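Local coordinates for protein catechol 1,2 dioxygenase (Acinetobacter radioresistens, PDB 2XSU) that probably catalyses the iron(III)-dependent intradiol cleavage of catechol by dioxygen to cis,cis-muconate, the first step of the catechol branch of the beta-ketoadipate pathway, at residues A[227-232]-A[237-242]. The protein carries 1 engineered substitution. Residues are numbered along the deposited sequence; the frame is centred on the assembly and turned at random.
Sequences HYFVSA and KLTTQF. With FE (Fe (III) ion), chain B.
The ring of F229 meets K237 over one face and T239 at its edge. NZ of K237 stands over the face, 4.9 Å from the ring centroid of F229, a cation-pi contact. OG1 of T239 lies in the ring plane, 3.3 Å from CE1 of F229. Y112 packs edge-to-face with F229, and W159 stacks on the ring of H227. This beta hairpin of strands 221-231 and 238-244, in the mixed beta-sheet catalytic domain of an intradiol dioxygenase, illustrates how side chains alternate between two faces. T239 is the direct, non-hydrogen-bonded partner of F229; K237 reaches the ring diagonally with an extended chain, CG anti to the backbone N (chi1 -172°). On the side of the sheet carrying Y228, V230, L238 and T240, the Y228 ring reaches along to F242, touching it rim to rim, planes at 55°; OH of Y228 is hydrogen-bonded to Y191. Y228–T240 and V230–L238 are the hydrogen-bonded pairs. H227, on the side of F229, T239 and Q241, binds iron(III) through NE2 at 2.1 Å, together with Y167, Y201 and H225. A water in the ring plane accepts from ND1 of H227 at 2.8 Å and donates to T240 O, a carbonyl gripped twice, since the backbone N-H of Y228 also bonds to it.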
loop_
_atom_site.group_PDB
_atom_site.type_symbol
_atom_site.label_atom_id
_atom_site.label_comp_id
_atom_site.label_asym_id
_atom_site.label_seq_id
_atom_site.Cartn_x
_atom_site.Cartn_y
_atom_site.Cartn_z
ATOM N N HIS A 227 -25.743 7.883 -2.744
ATOM C CA HIS A 227 -25.352 7.097 -1.576
ATOM C C HIS A 227 -26.257 7.391 -0.381
ATOM O O HIS A 227 -26.687 8.538 -0.201
ATOM C CB HIS A 227 -23.930 7.541 -1.169
ATOM C CG HIS A 227 -22.862 7.164 -2.141
ATOM N ND1 HIS A 227 -22.268 5.922 -2.120
ATOM C CD2 HIS A 227 -22.234 7.863 -3.132
ATOM C CE1 HIS A 227 -21.337 5.860 -3.064
ATOM N NE2 HIS A 227 -21.315 7.012 -3.713
ATOM N N TYR A 228 -26.454 6.382 0.477
ATOM C CA TYR A 228 -27.219 6.510 1.719
ATOM C C TYR A 228 -26.537 5.839 2.905
ATOM O O TYR A 228 -26.093 4.697 2.790
ATOM C CB TYR A 228 -28.569 5.805 1.576
ATOM C CG TYR A 228 -29.624 6.506 0.789
ATOM C CD1 TYR A 228 -29.525 6.614 -0.603
ATOM C CD2 TYR A 228 -30.777 7.018 1.427
ATOM C CE1 TYR A 228 -30.521 7.259 -1.337
ATOM C CE2 TYR A 228 -31.794 7.646 0.687
ATOM C CZ TYR A 228 -31.646 7.755 -0.699
ATOM O OH TYR A 228 -32.599 8.372 -1.455
ATOM N N PHE A 229 -26.470 6.546 4.043
ATOM C CA PHE A 229 -26.474 5.877 5.366
ATOM C C PHE A 229 -27.853 6.122 5.982
ATOM O O PHE A 229 -28.325 7.267 5.981
ATOM C CB PHE A 229 -25.471 6.483 6.363
ATOM C CG PHE A 229 -24.016 6.195 6.095
ATOM C CD1 PHE A 229 -23.564 4.892 5.820
ATOM C CD2 PHE A 229 -23.068 7.221 6.184
ATOM C CE1 PHE A 229 -22.200 4.626 5.605
ATOM C CE2 PHE A 229 -21.717 6.957 5.983
ATOM C CZ PHE A 229 -21.276 5.657 5.679
ATOM N N VAL A 230 -28.496 5.084 6.523
ATOM C CA VAL A 230 -29.763 5.271 7.251
ATOM C C VAL A 230 -29.601 4.637 8.623
ATOM O O VAL A 230 -29.191 3.496 8.739
ATOM C CB VAL A 230 -30.991 4.709 6.494
ATOM C CG1 VAL A 230 -32.323 5.108 7.237
ATOM C CG2 VAL A 230 -31.023 5.229 5.024
ATOM N N SER A 231 -29.914 5.390 9.675
ATOM C CA SER A 231 -29.771 4.857 11.041
ATOM C C SER A 231 -30.918 5.361 11.906
ATOM O O SER A 231 -31.471 6.418 11.617
ATOM C CB SER A 231 -28.416 5.254 11.643
ATOM O OG SER A 231 -28.232 6.667 11.730
ATOM N N ALA A 232 -31.246 4.607 12.965
ATOM C CA ALA A 232 -32.296 5.008 13.915
ATOM C C ALA A 232 -32.165 4.187 15.190
ATOM O O ALA A 232 -31.793 3.018 15.125
ATOM C CB ALA A 232 -33.650 4.807 13.321
ATOM N N LYS A 237 -28.055 -0.169 11.385
ATOM C CA LYS A 237 -27.594 0.864 10.425
ATOM C C LYS A 237 -27.438 0.257 9.031
ATOM O O LYS A 237 -26.958 -0.885 8.874
ATOM C CB LYS A 237 -26.271 1.473 10.860
ATOM C CG LYS A 237 -25.852 2.672 10.005
ATOM C CD LYS A 237 -24.675 3.393 10.634
ATOM C CE LYS A 237 -24.347 4.699 9.886
ATOM N NZ LYS A 237 -23.428 5.562 10.702
ATOM N N LEU A 238 -27.835 1.041 8.036
ATOM C CA LEU A 238 -27.830 0.595 6.652
ATOM C C LEU A 238 -26.913 1.456 5.814
ATOM O O LEU A 238 -26.998 2.678 5.860
ATOM C CB LEU A 238 -29.237 0.640 6.069
ATOM C CG LEU A 238 -29.407 0.363 4.557
ATOM C CD1 LEU A 238 -29.007 -1.074 4.214
ATOM C CD2 LEU A 238 -30.823 0.629 4.092
ATOM N N THR A 239 -26.046 0.793 5.040
ATOM C CA THR A 239 -25.235 1.458 4.015
ATOM C C THR A 239 -25.781 0.996 2.675
ATOM O O THR A 239 -25.797 -0.199 2.382
ATOM C CB THR A 239 -23.742 1.076 4.118
ATOM O OG1 THR A 239 -23.230 1.472 5.404
ATOM C CG2 THR A 239 -22.910 1.764 2.975
ATOM N N THR A 240 -26.279 1.931 1.862
ATOM C CA THR A 240 -26.883 1.528 0.579
ATOM C C THR A 240 -26.767 2.629 -0.481
ATOM O O THR A 240 -26.048 3.605 -0.279
ATOM C CB THR A 240 -28.351 1.039 0.783
ATOM O OG1 THR A 240 -28.803 0.332 -0.391
ATOM C CG2 THR A 240 -29.257 2.204 1.104
ATOM N N GLN A 241 -27.382 2.397 -1.646
ATOM C CA GLN A 241 -27.513 3.419 -2.687
ATOM C C GLN A 241 -28.744 3.115 -3.529
ATOM O O GLN A 241 -29.324 2.047 -3.409
ATOM C CB GLN A 241 -26.302 3.447 -3.603
ATOM C CG GLN A 241 -26.200 2.309 -4.565
ATOM C CD GLN A 241 -24.924 2.357 -5.386
ATOM O OE1 GLN A 241 -24.002 3.146 -5.099
ATOM N NE2 GLN A 241 -24.862 1.505 -6.405
ATOM N N PHE A 242 -29.118 4.061 -4.386
ATOM C CA PHE A 242 -29.888 3.656 -5.559
ATOM C C PHE A 242 -29.126 4.008 -6.817
ATOM O O PHE A 242 -28.311 4.956 -6.827
ATOM C CB PHE A 242 -31.349 4.200 -5.600
ATOM C CG PHE A 242 -31.482 5.692 -5.739
ATOM C CD1 PHE A 242 -31.274 6.333 -6.965
ATOM C CD2 PHE A 242 -31.875 6.484 -4.649
ATOM C CE1 PHE A 242 -31.385 7.732 -7.103
ATOM C CE2 PHE A 242 -32.014 7.883 -4.776
ATOM C CZ PHE A 242 -31.761 8.515 -5.995
HETATM FE FE FE B . -20.284 7.491 -5.463
HETATM O O HOH W 1 -23.222 4.000 -0.317
HETATM O O HOH W 2 -18.392 6.923 -4.629
#